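Local atomic coordinates of RNA methyltransferase, TrmH family (PDB entry 2I6D), a protein that probably binds RNA and transfers a methyl group to it, as a putative knotted RNA methyltransferase of the TrmH (SpoU) family. Residues Val101-Val111 and Phe197-Ser207; Val179-Tyr190 and Ala217-Pro227. All coordinates share one frame; numbering follows the deposited sequence. Where two conformers were deposited one is given.

Contact 1 of 2, residues Val101-Val111 and Phe197-Ser207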
loop_
_atom_site.group_PDB
_atom_site.type_symbol
_atom_site.label_atom_id
_atom_site.label_comp_id
_atom_site.label_asym_id
_atom_site.label_seq_id
_atom_site.Cartn_x
_atom_site.Cartn_y
_atom_site.Cartn_z
ATOM N N VAL A 101 2.922 12.643 -8.605
ATOM C CA VAL A 101 2.868 11.790 -9.817
ATOM C C VAL A 101 4.287 11.623 -10.347
ATOM O O VAL A 101 4.906 12.596 -10.750
ATOM C CB VAL A 101 1.970 12.370 -10.966
ATOM C CG1 VAL A 101 1.886 11.371 -12.161
ATOM C CG2 VAL A 101 0.560 12.691 -10.485
ATOM N N GLU A 102 4.819 10.395 -10.350
ATOM C CA GLU A 102 6.123 10.154 -10.983
ATOM C C GLU A 102 5.915 8.865 -11.754
ATOM O O GLU A 102 5.833 7.804 -11.159
ATOM C CB GLU A 102 7.269 10.010 -9.961
ATOM C CG GLU A 102 7.596 11.330 -9.234
ATOM C CD GLU A 102 8.594 11.221 -8.069
ATOM O OE1 GLU A 102 9.364 12.204 -7.903
ATOM O OE2 GLU A 102 8.593 10.201 -7.318
ATOM N N GLY A 103 5.769 8.983 -13.069
ATOM C CA GLY A 103 5.351 7.863 -13.891
ATOM C C GLY A 103 3.911 7.442 -13.629
ATOM O O GLY A 103 3.110 8.183 -13.020
ATOM N N LEU A 104 3.576 6.238 -14.085
ATOM C CA LEU A 104 2.255 5.708 -13.881
ATOM C C LEU A 104 1.988 5.614 -12.375
ATOM O O LEU A 104 2.781 5.011 -11.616
ATOM C CB LEU A 104 2.158 4.318 -14.524
ATOM C CG LEU A 104 0.881 3.549 -14.211
ATOM C CD1 LEU A 104 -0.363 4.382 -14.717
ATOM C CD2 LEU A 104 0.976 2.157 -14.886
ATOM N N THR A 105 0.867 6.200 -11.976
ATOM C CA THR A 105 0.497 6.368 -10.584
ATOM C C THR A 105 -0.902 5.800 -10.416
ATOM O O THR A 105 -1.818 6.172 -11.157
ATOM C CB THR A 105 0.507 7.869 -10.245
ATOM O OG1 THR A 105 1.839 8.371 -10.441
ATOM C CG2 THR A 105 0.056 8.134 -8.783
ATOM N N LEU A 106 -1.066 4.894 -9.450
ATOM C CA LEU A 106 -2.353 4.277 -9.188
ATOM C C LEU A 106 -3.134 5.076 -8.182
ATOM O O LEU A 106 -2.556 5.624 -7.217
ATOM C CB LEU A 106 -2.187 2.840 -8.668
ATOM C CG LEU A 106 -1.325 1.947 -9.529
ATOM C CD1 LEU A 106 -1.345 0.553 -8.869
ATOM C CD2 LEU A 106 -1.855 1.929 -10.983
ATOM N N LEU A 107 -4.439 5.190 -8.429
ATOM C CA LEU A 107 -5.335 5.707 -7.422
ATOM C C LEU A 107 -6.386 4.641 -7.135
ATOM O O LEU A 107 -7.071 4.174 -8.040
ATOM C CB LEU A 107 -5.998 7.017 -7.873
ATOM C CG LEU A 107 -6.862 7.780 -6.845
ATOM C CD1 LEU A 107 -8.208 7.134 -6.614
ATOM C CD2 LEU A 107 -6.189 7.960 -5.532
ATOM N N LEU A 108 -6.498 4.265 -5.873
ATOM C CA LEU A 108 -7.485 3.278 -5.447
ATOM C C LEU A 108 -8.659 4.034 -4.863
ATOM O O LEU A 108 -8.552 4.617 -3.780
ATOM C CB LEU A 108 -6.889 2.347 -4.393
ATOM C CG LEU A 108 -5.578 1.657 -4.786
ATOM C CD1 LEU A 108 -5.336 0.539 -3.784
ATOM C CD2 LEU A 108 -5.634 1.115 -6.241
ATOM N N ASP A 109 -9.783 4.033 -5.580
ATOM C CA ASP A 109 -11.001 4.772 -5.143
ATOM C C ASP A 109 -11.943 3.813 -4.409
ATOM O O ASP A 109 -12.691 3.084 -5.068
ATOM C CB ASP A 109 -11.746 5.339 -6.374
ATOM C CG ASP A 109 -13.038 6.076 -6.015
ATOM O OD1 ASP A 109 -13.146 6.602 -4.887
ATOM O OD2 ASP A 109 -13.953 6.169 -6.881
ATOM N N GLY A 110 -11.917 3.809 -3.077
ATOM C CA GLY A 110 -12.845 2.976 -2.296
ATOM C C GLY A 110 -12.568 1.482 -2.406
ATOM O O GLY A 110 -13.491 0.663 -2.378
ATOM N N VAL A 111 -11.286 1.124 -2.497
ATOM C CA VAL A 111 -10.867 -0.278 -2.532
ATOM C C VAL A 111 -10.676 -0.677 -1.064
ATOM O O VAL A 111 -9.603 -0.472 -0.463
ATOM C CB VAL A 111 -9.591 -0.479 -3.361
ATOM C CG1 VAL A 111 -9.132 -1.957 -3.305
ATOM C CG2 VAL A 111 -9.851 -0.097 -4.812
ATOM N N PHE A 197 5.624 3.938 -19.289
ATOM C CA PHE A 197 5.551 3.775 -17.835
ATOM C C PHE A 197 6.197 4.924 -17.046
ATOM O O PHE A 197 5.725 5.282 -15.953
ATOM C CB PHE A 197 6.231 2.460 -17.448
ATOM C CG PHE A 197 5.595 1.779 -16.290
ATOM C CD1 PHE A 197 4.661 0.776 -16.506
ATOM C CD2 PHE A 197 5.933 2.118 -14.979
ATOM C CE1 PHE A 197 4.071 0.102 -15.438
ATOM C CE2 PHE A 197 5.329 1.469 -13.894
ATOM C CZ PHE A 197 4.393 0.457 -14.138
ATOM N N THR A 198 7.260 5.510 -17.589
ATOM C CA THR A 198 7.962 6.594 -16.890
ATOM C C THR A 198 7.323 7.962 -17.061
ATOM O O THR A 198 7.750 8.936 -16.425
ATOM C CB THR A 198 9.398 6.718 -17.378
ATOM O OG1 THR A 198 9.384 6.888 -18.796
ATOM C CG2 THR A 198 10.187 5.486 -17.006
ATOM N N GLU A 199 6.323 8.057 -17.930
ATOM C CA GLU A 199 5.638 9.330 -18.151
ATOM C C GLU A 199 4.519 9.520 -17.138
ATOM O O GLU A 199 3.964 8.553 -16.668
ATOM C CB GLU A 199 5.075 9.402 -19.559
ATOM C CG GLU A 199 6.168 9.424 -20.626
ATOM C CD GLU A 199 5.590 9.515 -22.028
ATOM O OE1 GLU A 199 5.264 10.643 -22.459
ATOM O OE2 GLU A 199 5.480 8.475 -22.704
ATOM N N PRO A 200 4.216 10.776 -16.779
ATOM C CA PRO A 200 3.173 11.021 -15.785
ATOM C C PRO A 200 1.784 10.591 -16.269
ATOM O O PRO A 200 1.360 10.928 -17.362
ATOM C CB PRO A 200 3.263 12.541 -15.544
ATOM C CG PRO A 200 3.888 13.106 -16.770
ATOM C CD PRO A 200 4.847 12.032 -17.249
ATOM N N ALA A 201 1.096 9.794 -15.461
ATOM C CA ALA A 201 -0.273 9.402 -15.771
ATOM C C ALA A 201 -0.869 8.891 -14.481
ATOM O O ALA A 201 -0.173 8.303 -13.674
ATOM C CB ALA A 201 -0.319 8.249 -16.801
ATOM N N ILE A 202 -2.162 9.094 -14.317
ATOM C CA ILE A 202 -2.861 8.546 -13.157
ATOM C C ILE A 202 -3.833 7.497 -13.668
ATOM O O ILE A 202 -4.496 7.721 -14.701
ATOM C CB ILE A 202 -3.612 9.668 -12.388
ATOM C CG1 ILE A 202 -2.604 10.699 -11.822
ATOM C CG2 ILE A 202 -4.498 9.051 -11.304
ATOM C CD1 ILE A 202 -3.226 12.117 -11.613
ATOM N N LEU A 203 -3.907 6.362 -12.963
ATOM C CA LEU A 203 -4.829 5.290 -13.310
ATOM C C LEU A 203 -5.700 5.010 -12.101
ATOM O O LEU A 203 -5.223 4.590 -11.033
ATOM C CB LEU A 203 -4.062 4.004 -13.714
ATOM C CG LEU A 203 -4.889 2.718 -13.873
ATOM C CD1 LEU A 203 -6.000 2.939 -14.923
ATOM C CD2 LEU A 203 -3.957 1.564 -14.328
ATOM N N VAL A 204 -6.984 5.232 -12.286
ATOM C CA VAL A 204 -7.940 5.112 -11.194
ATOM C C VAL A 204 -8.585 3.732 -11.218
ATOM O O VAL A 204 -9.107 3.291 -12.265
ATOM C CB VAL A 204 -9.065 6.188 -11.286
ATOM C CG1 VAL A 204 -10.060 6.042 -10.092
ATOM C CG2 VAL A 204 -8.458 7.674 -11.333
ATOM N N LEU A 205 -8.594 3.078 -10.059
ATOM C CA LEU A 205 -9.206 1.755 -9.904
ATOM C C LEU A 205 -10.250 1.823 -8.786
ATOM O O LEU A 205 -9.947 2.307 -7.692
ATOM C CB LEU A 205 -8.127 0.733 -9.556
ATOM C CG LEU A 205 -7.157 0.660 -10.765
ATOM C CD1 LEU A 205 -5.724 0.521 -10.348
ATOM C CD2 LEU A 205 -7.626 -0.466 -11.689
ATOM N N GLY A 206 -11.467 1.352 -9.049
ATOM C CA GLY A 206 -12.505 1.295 -8.002
ATOM C C GLY A 206 -12.766 -0.124 -7.516
ATOM O O GLY A 206 -12.263 -1.073 -8.088
ATOM N N SER A 207 -13.603 -0.302 -6.497
ATOM C CA SER A 207 -13.946 -1.672 -6.106
ATOM C C SER A 207 -14.804 -2.327 -7.169
ATOM O O SER A 207 -15.602 -1.655 -7.802
ATOM C CB SER A 207 -14.697 -1.706 -4.806
ATOM O OG SER A 207 -15.998 -1.193 -5.001
HETATM O O HOH W 1 -15.157 1.382 -5.092
#
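L104 meets F197 and L203 with its two branches. CD2 lies over one face of the F197 ring, 4.2 Å from the ring centroid, a CH-pi contact. CD1 rests on L203 CB at 3.9 Å. A chi1 of 171° puts the leucine CG anti to the backbone N, and a chi2 of 60° turns one methyl to the ring and the other to L203. Further along the same face, L106 and L203 lie side by side, CD2 to CD2 at 4.0 Å. L205 CD1 then sits near the CD2 methyls of L106 and L108. The helix 242-255 packs on this face. On the other face I202 and L107 pack on helix 165-174, while V204 meets I220. Between the faces, the main chains bond tightly from T105 to D109; L107 N reaches L203 O at 2.8 Å. The solvent side is the exposed turn T198-P200. There L104 N still bonds to F197 O (3.0 Å), and V101 CG1 packs on P200 CB (3.8 Å). The S207 end is buried but bridged by water. S207 N donates to water 1 at 2.7 Å, and this water lies 3.0 Å from D109 O. S207 OG accepts from R210 N. Neighbouring parallel strands with helices on both faces are characteristic of the alpha/beta SPOUT methyltransferase fold.

Contact 2 of 2, residues Val179-Tyr190 and Ala217-Pro227; sequences VYGAFLDGQSLY and AAEITDRLTIP
The F183 ring carries the R223 guanidinium flat on one face. Their centres are 3.6 Å apart and the planes 18° apart, a cation-pi stack. At the ring edge lie I220 CG1, 3.9 Å from F183 CZ, and A217 CB. D222 OD2 lies over one face of the Y180 ring, 4.3 Å above its plane and toward the rim. The ring runs alongside D222, with CD2 3.4 Å from D222 CB; W253 meets this tyrosine edge-to-face. L224 CD1 also packs against it. In one of its two conformers L189 places CD2 over a face of the Y190 ring, a doubtful contact. R223 is bent at chi3 (141°), which folds the guanidinium back over F183. R223 NH2 also donates to D185 O at 2.9 Å. This oxygen lies near the guanidinium plane, so stack and bond together limit the group's rotation. T221 OG1 accepts from V179 N and donates to D222 OD2. V179 O is gripped by T221 N and D222 N. L224 N bonds to G181 O (2.8 Å), and Q187 N to R223 O (3.0 Å). Strand 222-225 therefore has a parallel partner on each side, 179-182 and 187-188. It is inserted between two earlier strands, next to the edge strand 187-188, consistent with the knotted SPOUT methyltransferase fold.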
loop_
_atom_site.group_PDB
_atom_site.type_symbol
_atom_site.label_atom_id
_atom_site.label_comp_id
_atom_site.label_asym_id
_atom_site.label_seq_id
_atom_site.Cartn_x
_atom_site.Cartn_y
_atom_site.Cartn_z
ATOM N N VAL A 179 -5.673 11.268 -16.962
ATOM C CA VAL A 179 -6.302 10.518 -15.902
ATOM C C VAL A 179 -7.111 9.380 -16.506
ATOM O O VAL A 179 -8.177 9.589 -17.092
ATOM C CB VAL A 179 -7.197 11.411 -14.995
ATOM C CG1 VAL A 179 -7.753 10.585 -13.839
ATOM C CG2 VAL A 179 -6.403 12.615 -14.465
ATOM N N TYR A 180 -6.589 8.178 -16.360
ATOM C CA TYR A 180 -7.223 6.983 -16.897
ATOM C C TYR A 180 -8.045 6.332 -15.795
ATOM O O TYR A 180 -7.753 6.502 -14.598
ATOM C CB TYR A 180 -6.142 6.002 -17.371
ATOM C CG TYR A 180 -5.364 6.529 -18.531
ATOM C CD1 TYR A 180 -4.215 7.293 -18.335
ATOM C CD2 TYR A 180 -5.767 6.253 -19.835
ATOM C CE1 TYR A 180 -3.499 7.784 -19.411
ATOM C CE2 TYR A 180 -5.059 6.727 -20.916
ATOM C CZ TYR A 180 -3.922 7.493 -20.694
ATOM O OH TYR A 180 -3.213 7.994 -21.763
ATOM N N GLY A 181 -9.090 5.628 -16.196
ATOM C CA GLY A 181 -9.944 4.896 -15.256
ATOM C C GLY A 181 -10.367 3.568 -15.832
ATOM O O GLY A 181 -10.642 3.461 -17.039
ATOM N N ALA A 182 -10.466 2.559 -14.964
ATOM C CA ALA A 182 -10.883 1.224 -15.370
ATOM C C ALA A 182 -12.402 1.092 -15.201
ATOM O O ALA A 182 -12.928 1.266 -14.084
ATOM C CB ALA A 182 -10.163 0.175 -14.526
ATOM N N PHE A 183 -13.095 0.847 -16.314
ATOM C CA PHE A 183 -14.558 0.789 -16.332
ATOM C C PHE A 183 -15.010 -0.434 -17.085
ATOM O O PHE A 183 -14.223 -1.042 -17.808
ATOM C CB PHE A 183 -15.131 2.012 -17.035
ATOM C CG PHE A 183 -14.937 3.295 -16.264
ATOM C CD1 PHE A 183 -15.854 3.680 -15.286
ATOM C CD2 PHE A 183 -13.846 4.113 -16.521
ATOM C CE1 PHE A 183 -15.673 4.878 -14.568
ATOM C CE2 PHE A 183 -13.656 5.295 -15.821
ATOM C CZ PHE A 183 -14.589 5.687 -14.851
ATOM N N LEU A 184 -16.273 -0.801 -16.918
ATOM C CA LEU A 184 -16.821 -1.928 -17.654
ATOM C C LEU A 184 -17.183 -1.541 -19.084
ATOM O O LEU A 184 -17.328 -2.398 -19.959
ATOM C CB LEU A 184 -18.023 -2.507 -16.909
ATOM C CG LEU A 184 -17.671 -3.165 -15.566
ATOM C CD1 LEU A 184 -18.927 -3.702 -14.862
ATOM C CD2 LEU A 184 -16.613 -4.282 -15.741
ATOM N N ASP A 185 -17.360 -0.243 -19.290
ATOM C CA ASP A 185 -17.623 0.342 -20.606
ATOM C C ASP A 185 -16.548 1.397 -20.852
ATOM O O ASP A 185 -16.361 2.304 -20.026
ATOM C CB ASP A 185 -19.010 1.004 -20.634
ATOM C CG ASP A 185 -19.281 1.779 -21.930
ATOM O OD1 ASP A 185 -18.376 2.504 -22.405
ATOM O OD2 ASP A 185 -20.411 1.681 -22.468
ATOM N N GLY A 186 -15.846 1.296 -21.972
ATOM C CA GLY A 186 -14.785 2.246 -22.281
ATOM C C GLY A 186 -13.985 1.742 -23.460
ATOM O O GLY A 186 -14.362 0.774 -24.103
ATOM N N GLN A 187 -12.863 2.391 -23.737
ATOM C CA GLN A 187 -11.984 1.944 -24.818
ATOM C C GLN A 187 -11.190 0.697 -24.412
ATOM O O GLN A 187 -10.623 0.669 -23.333
ATOM C CB GLN A 187 -10.994 3.056 -25.149
ATOM C CG GLN A 187 -10.055 2.689 -26.289
ATOM C CD GLN A 187 -9.270 3.883 -26.787
ATOM O OE1 GLN A 187 -8.930 4.779 -26.016
ATOM N NE2 GLN A 187 -8.960 3.885 -28.073
ATOM N N SER A 188 -11.116 -0.312 -25.282
ATOM C CA SER A 188 -10.258 -1.469 -25.003
ATOM C C SER A 188 -8.860 -0.989 -24.655
ATOM O O SER A 188 -8.278 -0.184 -25.390
ATOM C CB SER A 188 -10.151 -2.408 -26.205
ATOM O OG SER A 188 -9.117 -3.350 -25.960
ATOM N N LEU A 189 -8.303 -1.484 -23.547
ATOM C CA LEU A 189 -6.937 -1.139 -23.133
ATOM C C LEU A 189 -5.880 -1.545 -24.170
ATOM O O LEU A 189 -4.781 -0.996 -24.178
ATOM C CB LEU A 189 -6.579 -1.750 -21.762
ATOM C CG LEU A 189 -5.965 -3.154 -21.677
ATOM C CD1 LEU A 189 -5.227 -3.371 -20.374
ATOM C CD2 LEU A 189 -7.019 -4.227 -21.869
ATOM N N TYR A 190 -6.204 -2.519 -25.012
ATOM C CA TYR A 190 -5.300 -2.923 -26.093
ATOM C C TYR A 190 -5.281 -1.950 -27.262
ATOM O O TYR A 190 -4.325 -1.938 -28.024
ATOM C CB TYR A 190 -5.638 -4.335 -26.586
ATOM C CG TYR A 190 -5.685 -5.318 -25.442
ATOM C CD1 TYR A 190 -4.646 -5.389 -24.510
ATOM C CD2 TYR A 190 -6.766 -6.159 -25.283
ATOM C CE1 TYR A 190 -4.701 -6.279 -23.432
ATOM C CE2 TYR A 190 -6.822 -7.061 -24.231
ATOM C CZ TYR A 190 -5.794 -7.105 -23.304
ATOM O OH TYR A 190 -5.894 -8.023 -22.259
ATOM N N ALA A 217 -15.403 9.579 -11.429
ATOM C CA ALA A 217 -15.517 9.272 -12.851
ATOM C C ALA A 217 -15.596 10.571 -13.677
ATOM O O ALA A 217 -15.058 10.631 -14.787
ATOM C CB ALA A 217 -16.729 8.366 -13.126
ATOM N N ALA A 218 -16.230 11.607 -13.128
ATOM C CA ALA A 218 -16.302 12.891 -13.821
ATOM C C ALA A 218 -14.933 13.540 -14.078
ATOM O O ALA A 218 -14.804 14.363 -14.973
ATOM C CB ALA A 218 -17.243 13.873 -13.091
ATOM N N GLU A 219 -13.910 13.155 -13.326
ATOM C CA GLU A 219 -12.577 13.715 -13.506
ATOM C C GLU A 219 -11.681 12.895 -14.438
ATOM O O GLU A 219 -10.523 13.267 -14.665
ATOM C CB GLU A 219 -11.881 13.841 -12.147
ATOM C CG GLU A 219 -12.577 14.785 -11.179
ATOM C CD GLU A 219 -12.670 16.233 -11.683
ATOM O OE1 GLU A 219 -11.843 16.682 -12.514
ATOM O OE2 GLU A 219 -13.590 16.926 -11.238
ATOM N N ILE A 220 -12.193 11.767 -14.920
ATOM C CA ILE A 220 -11.425 10.842 -15.748
ATOM C C ILE A 220 -11.363 11.348 -17.177
ATOM O O ILE A 220 -12.399 11.735 -17.742
ATOM C CB ILE A 220 -12.118 9.467 -15.809
ATOM C CG1 ILE A 220 -12.378 8.887 -14.404
ATOM C CG2 ILE A 220 -11.390 8.537 -16.731
ATOM C CD1 ILE A 220 -11.202 8.492 -13.592
ATOM N N THR A 221 -10.167 11.364 -17.769
ATOM C CA THR A 221 -10.044 11.851 -19.157
ATOM C C THR A 221 -10.177 10.730 -20.179
ATOM O O THR A 221 -10.620 10.958 -21.289
ATOM C CB THR A 221 -8.741 12.647 -19.420
ATOM O OG1 THR A 221 -7.591 11.827 -19.146
ATOM C CG2 THR A 221 -8.708 13.883 -18.578
ATOM N N ASP A 222 -9.832 9.519 -19.777
ATOM C CA ASP A 222 -9.712 8.385 -20.696
ATOM C C ASP A 222 -10.216 7.115 -20.004
ATOM O O ASP A 222 -9.557 6.577 -19.103
ATOM C CB ASP A 222 -8.245 8.204 -21.093
ATOM C CG ASP A 222 -7.687 9.401 -21.859
ATOM O OD1 ASP A 222 -7.748 9.358 -23.101
ATOM O OD2 ASP A 222 -7.229 10.392 -21.245
ATOM N N ARG A 223 -11.377 6.625 -20.435
ATOM C CA ARG A 223 -11.918 5.375 -19.873
ATOM C C ARG A 223 -11.338 4.157 -20.579
ATOM O O ARG A 223 -11.392 4.085 -21.805
ATOM C CB ARG A 223 -13.442 5.326 -20.028
ATOM C CG ARG A 223 -14.163 6.375 -19.282
ATOM C CD ARG A 223 -15.655 6.338 -19.677
ATOM N NE ARG A 223 -16.427 6.587 -18.474
ATOM C CZ ARG A 223 -17.223 5.713 -17.867
ATOM N NH1 ARG A 223 -17.847 6.104 -16.766
ATOM N NH2 ARG A 223 -17.434 4.487 -18.361
ATOM N N LEU A 224 -10.841 3.208 -19.794
ATOM C CA LEU A 224 -10.285 1.958 -20.289
ATOM C C LEU A 224 -11.122 0.767 -19.826
ATOM O O LEU A 224 -11.650 0.742 -18.701
ATOM C CB LEU A 224 -8.844 1.761 -19.768
ATOM C CG LEU A 224 -7.868 2.918 -20.064
ATOM C CD1 LEU A 224 -6.513 2.602 -19.444
ATOM C CD2 LEU A 224 -7.722 3.086 -21.594
ATOM N N THR A 225 -11.177 -0.249 -20.672
ATOM C CA THR A 225 -11.870 -1.475 -20.323
ATOM C C THR A 225 -10.974 -2.653 -20.684
ATOM O O THR A 225 -10.224 -2.593 -21.659
ATOM C CB THR A 225 -13.197 -1.584 -21.089
ATOM O OG1 THR A 225 -13.955 -0.386 -20.890
ATOM C CG2 THR A 225 -14.020 -2.738 -20.579
ATOM N N ILE A 226 -11.071 -3.725 -19.909
ATOM C CA ILE A 226 -10.467 -4.994 -20.269
ATOM C C ILE A 226 -11.575 -5.847 -20.864
ATOM O O ILE A 226 -12.492 -6.275 -20.157
ATOM C CB ILE A 226 -9.866 -5.709 -19.031
ATOM C CG1 ILE A 226 -8.843 -4.791 -18.325
ATOM C CG2 ILE A 226 -9.258 -7.069 -19.442
ATOM C CD1 ILE A 226 -8.453 -5.287 -16.913
ATOM N N PRO A 227 -11.491 -6.124 -22.167
ATOM C CA PRO A 227 -12.590 -6.794 -22.856
ATOM C C PRO A 227 -12.798 -8.228 -22.351
ATOM O O PRO A 227 -11.821 -8.945 -22.081
ATOM C CB PRO A 227 -12.135 -6.822 -24.329
ATOM C CG PRO A 227 -10.926 -5.913 -24.403
ATOM C CD PRO A 227 -10.335 -5.845 -23.045
HETATM O O HOH W 2 -12.408 -2.786 -17.043
HETATM O O HOH W 3 -10.004 5.823 -23.568
#

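Contacts 1 and 2 belong to one parallel sheet, their centres about 12 Å apart. Strands 201-206 and 179-182 are neighbours and join them. Y180 N lies 2.7 Å from I202 O, and V204 N lies 2.7 Å from Y180 O, both probable hydrogen bonds. Side chains also meet: V204 CG2 to I220 CD1 is 3.6 Å, and L205 CD2 to A182 CB is 3.9 Å. Helix 242-255 covers L203 and L205 of contact 1 and L224 and I226 of contact 2. The segments alternate along the chain. The alternation fits the knotted topology of this family. A bound acetic acid lies about 3 Å from the S207 side chain; it probably came from the crystallisation liquor.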